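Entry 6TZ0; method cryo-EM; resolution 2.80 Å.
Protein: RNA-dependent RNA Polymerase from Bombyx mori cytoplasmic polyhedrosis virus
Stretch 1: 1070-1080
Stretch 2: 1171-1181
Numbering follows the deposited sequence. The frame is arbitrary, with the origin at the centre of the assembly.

Stretch 1 (1070-1080) NLLRLDVASIR
Stretch 2, residues 1171-1181: STQCRALYNIF

Two helical segments of the polymerase chain, 1074-1080 and 1174-1181, the second continuing beyond F1181, pack across each other with their axes 9.0 Å apart at closest approach and their N-to-C directions 68° apart (signed crossing angle -68°). Residues 1070-1073 lead into the first helix as an irregular loop, with L1071 at phi/psi -72/-62, L1072 at -113/116 and R1073 at -117/-40. The second helix follows a type I beta turn from S1171 to C1174, in which T1172 adopts -70/-16 and Q1173 -113/25, and C1174 N donates to S1171 O at 3.3 Å. Helical hydrogen bonds then run from S1078 N to L1074 O and from I1180 N to A1176 O, both 2.9 Å. S1078 (chi1 p) also turns its hydroxyl back on its own helix, S1078 OG donating to D1075 O at 2.9 Å.

V1076 and A1176 mark the register, their CA atoms lying 5.5 Å apart. So close an approach is compatible with the small side chain of A1176, which points toward the first stretch and meets three residues there. A1176 CB lies 3.7 Å from V1076 CG2, 3.9 Å from L1072 CD1 and 3.3 Å from D1075 OD2.

Apolar packing continues along the second helix. V1076 (chi1 t) points sideways and places CG1 3.8 Å from I1180 CD1, the end of an m,t side chain. I1079, with chi1 p and chi2 off-well at 102°, covers the same group: I1079 CD1 is 3.7 Å from I1180 CD1 and 4.0 Å from L1177 CD1, L1177 being t,p. I1180 CD1 thus touches both V1076 and I1079, three residues apart on the first helix.

No hydrogen bond joins the stretches; the polar side chains meet the other side in van der Waals contact. D1075 (chi1 t, chi2 72°) points toward the turn and the start of the second helix, with D1075 OD1 3.7 Å from Q1173 CB. Q1173 has chi1 p, chi2 t and chi3 -5°; Q1173 OE1 approaches I1079 CG2 at 3.9 Å, while NE2 is hydrogen-bonded elsewhere in the structure.

At the exposed margin, R1175 leaves its helix sideways, but an extended t,t,t chain with chi4 -93° brings its end nearer the loop. There R1175 NH1 lies 3.5 Å from L1071 CD1 and 3.4 Å from L1072 CD1. Both methyls sit at the edge of the guanidinium, near its plane, so the leucines (L1071 t,m; L1072 m,t) do not cover its face. Together the two stretches bury 486 Å², summed over both sides.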

# COMPACT_ATOMS: atom_id res chain seq x y z
N ASN A 1070 -31.11 2.98 -18.20
CA ASN A 1070 -31.80 3.03 -16.92
C ASN A 1070 -33.25 3.46 -17.18
O ASN A 1070 -33.60 4.64 -17.08
CB ASN A 1070 -31.06 3.95 -15.93
CG ASN A 1070 -30.65 5.28 -16.53
OD1 ASN A 1070 -30.94 5.57 -17.70
ND2 ASN A 1070 -29.99 6.10 -15.74
N LEU A 1071 -34.09 2.48 -17.50
CA LEU A 1071 -35.48 2.76 -17.83
C LEU A 1071 -36.26 3.16 -16.58
O LEU A 1071 -36.77 4.28 -16.48
CB LEU A 1071 -36.11 1.54 -18.51
CG LEU A 1071 -37.42 1.60 -19.31
CD1 LEU A 1071 -38.69 1.55 -18.46
CD2 LEU A 1071 -37.43 2.82 -20.21
N LEU A 1072 -36.34 2.25 -15.61
CA LEU A 1072 -36.84 2.56 -14.28
C LEU A 1072 -35.68 2.42 -13.31
O LEU A 1072 -35.11 1.33 -13.17
CB LEU A 1072 -37.99 1.63 -13.88
CG LEU A 1072 -39.29 1.76 -14.67
CD1 LEU A 1072 -40.28 0.70 -14.23
CD2 LEU A 1072 -39.87 3.15 -14.51
N ARG A 1073 -35.30 3.52 -12.68
CA ARG A 1073 -34.17 3.53 -11.77
C ARG A 1073 -34.59 3.87 -10.35
O ARG A 1073 -34.10 3.25 -9.40
CB ARG A 1073 -33.10 4.52 -12.26
CG ARG A 1073 -31.87 4.61 -11.38
CD ARG A 1073 -31.15 3.27 -11.34
NE ARG A 1073 -30.62 2.88 -12.65
CZ ARG A 1073 -30.21 1.66 -12.96
NH1 ARG A 1073 -29.74 1.40 -14.16
NH2 ARG A 1073 -30.28 0.69 -12.06
N LEU A 1074 -35.50 4.82 -10.18
CA LEU A 1074 -35.93 5.20 -8.84
C LEU A 1074 -36.88 4.15 -8.26
O LEU A 1074 -36.74 3.74 -7.10
CB LEU A 1074 -36.59 6.58 -8.90
CG LEU A 1074 -36.81 7.43 -7.64
CD1 LEU A 1074 -36.70 8.89 -8.03
CD2 LEU A 1074 -38.16 7.16 -7.02
N ASP A 1075 -37.82 3.67 -9.08
CA ASP A 1075 -38.87 2.80 -8.58
C ASP A 1075 -38.37 1.36 -8.40
O ASP A 1075 -38.90 0.61 -7.58
CB ASP A 1075 -40.08 2.85 -9.52
CG ASP A 1075 -41.31 2.22 -8.93
OD1 ASP A 1075 -41.91 2.81 -8.01
OD2 ASP A 1075 -41.71 1.13 -9.40
N VAL A 1076 -37.36 0.97 -9.17
CA VAL A 1076 -36.75 -0.35 -8.98
C VAL A 1076 -35.89 -0.35 -7.72
O VAL A 1076 -36.10 -1.15 -6.80
CB VAL A 1076 -35.91 -0.75 -10.20
CG1 VAL A 1076 -35.17 -2.05 -9.92
CG2 VAL A 1076 -36.77 -0.91 -11.41
N ALA A 1077 -34.93 0.57 -7.67
CA ALA A 1077 -33.94 0.57 -6.59
C ALA A 1077 -34.55 1.03 -5.28
O ALA A 1077 -33.95 0.82 -4.22
CB ALA A 1077 -32.76 1.46 -6.97
N SER A 1078 -35.73 1.64 -5.32
CA SER A 1078 -36.44 1.98 -4.09
C SER A 1078 -36.90 0.72 -3.37
O SER A 1078 -36.51 0.47 -2.22
CB SER A 1078 -37.63 2.87 -4.41
OG SER A 1078 -38.61 2.14 -5.13
N ILE A 1079 -37.72 -0.09 -4.03
CA ILE A 1079 -38.23 -1.28 -3.37
C ILE A 1079 -37.16 -2.36 -3.28
O ILE A 1079 -37.29 -3.29 -2.48
CB ILE A 1079 -39.52 -1.76 -4.07
CG1 ILE A 1079 -39.29 -2.19 -5.52
CG2 ILE A 1079 -40.58 -0.67 -4.05
CD1 ILE A 1079 -39.23 -3.69 -5.70
N ARG A 1080 -36.09 -2.25 -4.07
CA ARG A 1080 -34.96 -3.15 -3.86
C ARG A 1080 -34.07 -2.65 -2.72
O ARG A 1080 -33.97 -3.28 -1.67
CB ARG A 1080 -34.16 -3.30 -5.16
CG ARG A 1080 -32.95 -4.21 -5.09
CD ARG A 1080 -31.63 -3.47 -5.04
NE ARG A 1080 -30.49 -4.38 -5.11
CZ ARG A 1080 -29.96 -4.83 -6.24
NH1 ARG A 1080 -30.46 -4.43 -7.40
NH2 ARG A 1080 -28.93 -5.66 -6.21
N SER A 1171 -51.28 -0.78 -8.98
CA SER A 1171 -50.56 0.26 -8.27
C SER A 1171 -49.44 0.78 -9.16
O SER A 1171 -49.03 0.12 -10.12
CB SER A 1171 -50.00 -0.24 -6.94
OG SER A 1171 -49.25 0.78 -6.30
N THR A 1172 -48.94 1.97 -8.82
CA THR A 1172 -47.89 2.62 -9.59
C THR A 1172 -46.55 1.92 -9.48
O THR A 1172 -45.66 2.17 -10.31
CB THR A 1172 -47.75 4.08 -9.15
OG1 THR A 1172 -46.79 4.74 -9.97
CG2 THR A 1172 -47.32 4.16 -7.69
N GLN A 1173 -46.37 1.04 -8.50
CA GLN A 1173 -45.14 0.29 -8.31
C GLN A 1173 -45.33 -1.20 -8.56
O GLN A 1173 -44.59 -2.01 -8.01
CB GLN A 1173 -44.62 0.56 -6.90
CG GLN A 1173 -45.65 0.31 -5.83
CD GLN A 1173 -45.18 0.77 -4.48
OE1 GLN A 1173 -44.04 1.21 -4.32
NE2 GLN A 1173 -46.06 0.68 -3.49
N CYS A 1174 -46.32 -1.56 -9.38
CA CYS A 1174 -46.48 -2.95 -9.79
C CYS A 1174 -45.56 -3.32 -10.93
O CYS A 1174 -45.12 -4.47 -11.01
CB CYS A 1174 -47.93 -3.21 -10.21
SG CYS A 1174 -49.12 -3.24 -8.87
N ARG A 1175 -45.25 -2.36 -11.82
CA ARG A 1175 -44.55 -2.68 -13.06
C ARG A 1175 -43.12 -3.11 -12.80
O ARG A 1175 -42.69 -4.18 -13.25
CB ARG A 1175 -44.61 -1.48 -14.00
CG ARG A 1175 -44.03 -1.71 -15.38
CD ARG A 1175 -44.28 -0.50 -16.28
NE ARG A 1175 -43.80 -0.71 -17.64
CZ ARG A 1175 -42.60 -0.35 -18.09
NH1 ARG A 1175 -41.74 0.25 -17.28
NH2 ARG A 1175 -42.27 -0.58 -19.35
N ALA A 1176 -42.38 -2.32 -12.03
CA ALA A 1176 -41.01 -2.65 -11.66
C ALA A 1176 -40.92 -3.88 -10.77
O ALA A 1176 -39.99 -4.67 -10.89
CB ALA A 1176 -40.36 -1.46 -10.96
N LEU A 1177 -41.91 -4.03 -9.89
CA LEU A 1177 -41.99 -5.17 -8.98
C LEU A 1177 -42.16 -6.48 -9.74
O LEU A 1177 -41.52 -7.47 -9.43
CB LEU A 1177 -43.15 -4.99 -8.00
CG LEU A 1177 -43.40 -6.15 -7.04
CD1 LEU A 1177 -42.27 -6.27 -6.04
CD2 LEU A 1177 -44.73 -5.97 -6.33
N TYR A 1178 -43.03 -6.48 -10.75
CA TYR A 1178 -43.24 -7.67 -11.56
C TYR A 1178 -42.07 -7.92 -12.50
O TYR A 1178 -41.76 -9.07 -12.81
CB TYR A 1178 -44.53 -7.54 -12.37
CG TYR A 1178 -45.81 -7.40 -11.56
CD1 TYR A 1178 -45.88 -7.79 -10.23
CD2 TYR A 1178 -46.94 -6.84 -12.14
CE1 TYR A 1178 -47.05 -7.64 -9.51
CE2 TYR A 1178 -48.11 -6.68 -11.42
CZ TYR A 1178 -48.15 -7.08 -10.11
OH TYR A 1178 -49.31 -6.94 -9.39
N ASN A 1179 -41.40 -6.85 -12.94
CA ASN A 1179 -40.17 -7.00 -13.71
C ASN A 1179 -39.07 -7.66 -12.89
O ASN A 1179 -38.32 -8.49 -13.41
CB ASN A 1179 -39.69 -5.65 -14.23
CG ASN A 1179 -40.56 -5.10 -15.33
OD1 ASN A 1179 -41.04 -5.84 -16.17
ND2 ASN A 1179 -40.74 -3.79 -15.34
N ILE A 1180 -38.98 -7.31 -11.61
CA ILE A 1180 -38.01 -7.95 -10.72
C ILE A 1180 -38.37 -9.41 -10.50
O ILE A 1180 -37.48 -10.28 -10.49
CB ILE A 1180 -37.92 -7.16 -9.40
CG1 ILE A 1180 -37.15 -5.86 -9.63
CG2 ILE A 1180 -37.32 -7.97 -8.27
CD1 ILE A 1180 -37.16 -4.94 -8.47
N PHE A 1181 -39.66 -9.71 -10.34
CA PHE A 1181 -40.14 -11.10 -10.24
C PHE A 1181 -39.70 -11.93 -11.43
O PHE A 1181 -39.06 -12.99 -11.27
CB PHE A 1181 -41.66 -11.14 -10.15
CG PHE A 1181 -42.23 -10.71 -8.83
CD1 PHE A 1181 -41.41 -10.47 -7.74
CD2 PHE A 1181 -43.60 -10.61 -8.68
CE1 PHE A 1181 -41.96 -10.09 -6.54
CE2 PHE A 1181 -44.14 -10.25 -7.48
CZ PHE A 1181 -43.32 -10.00 -6.40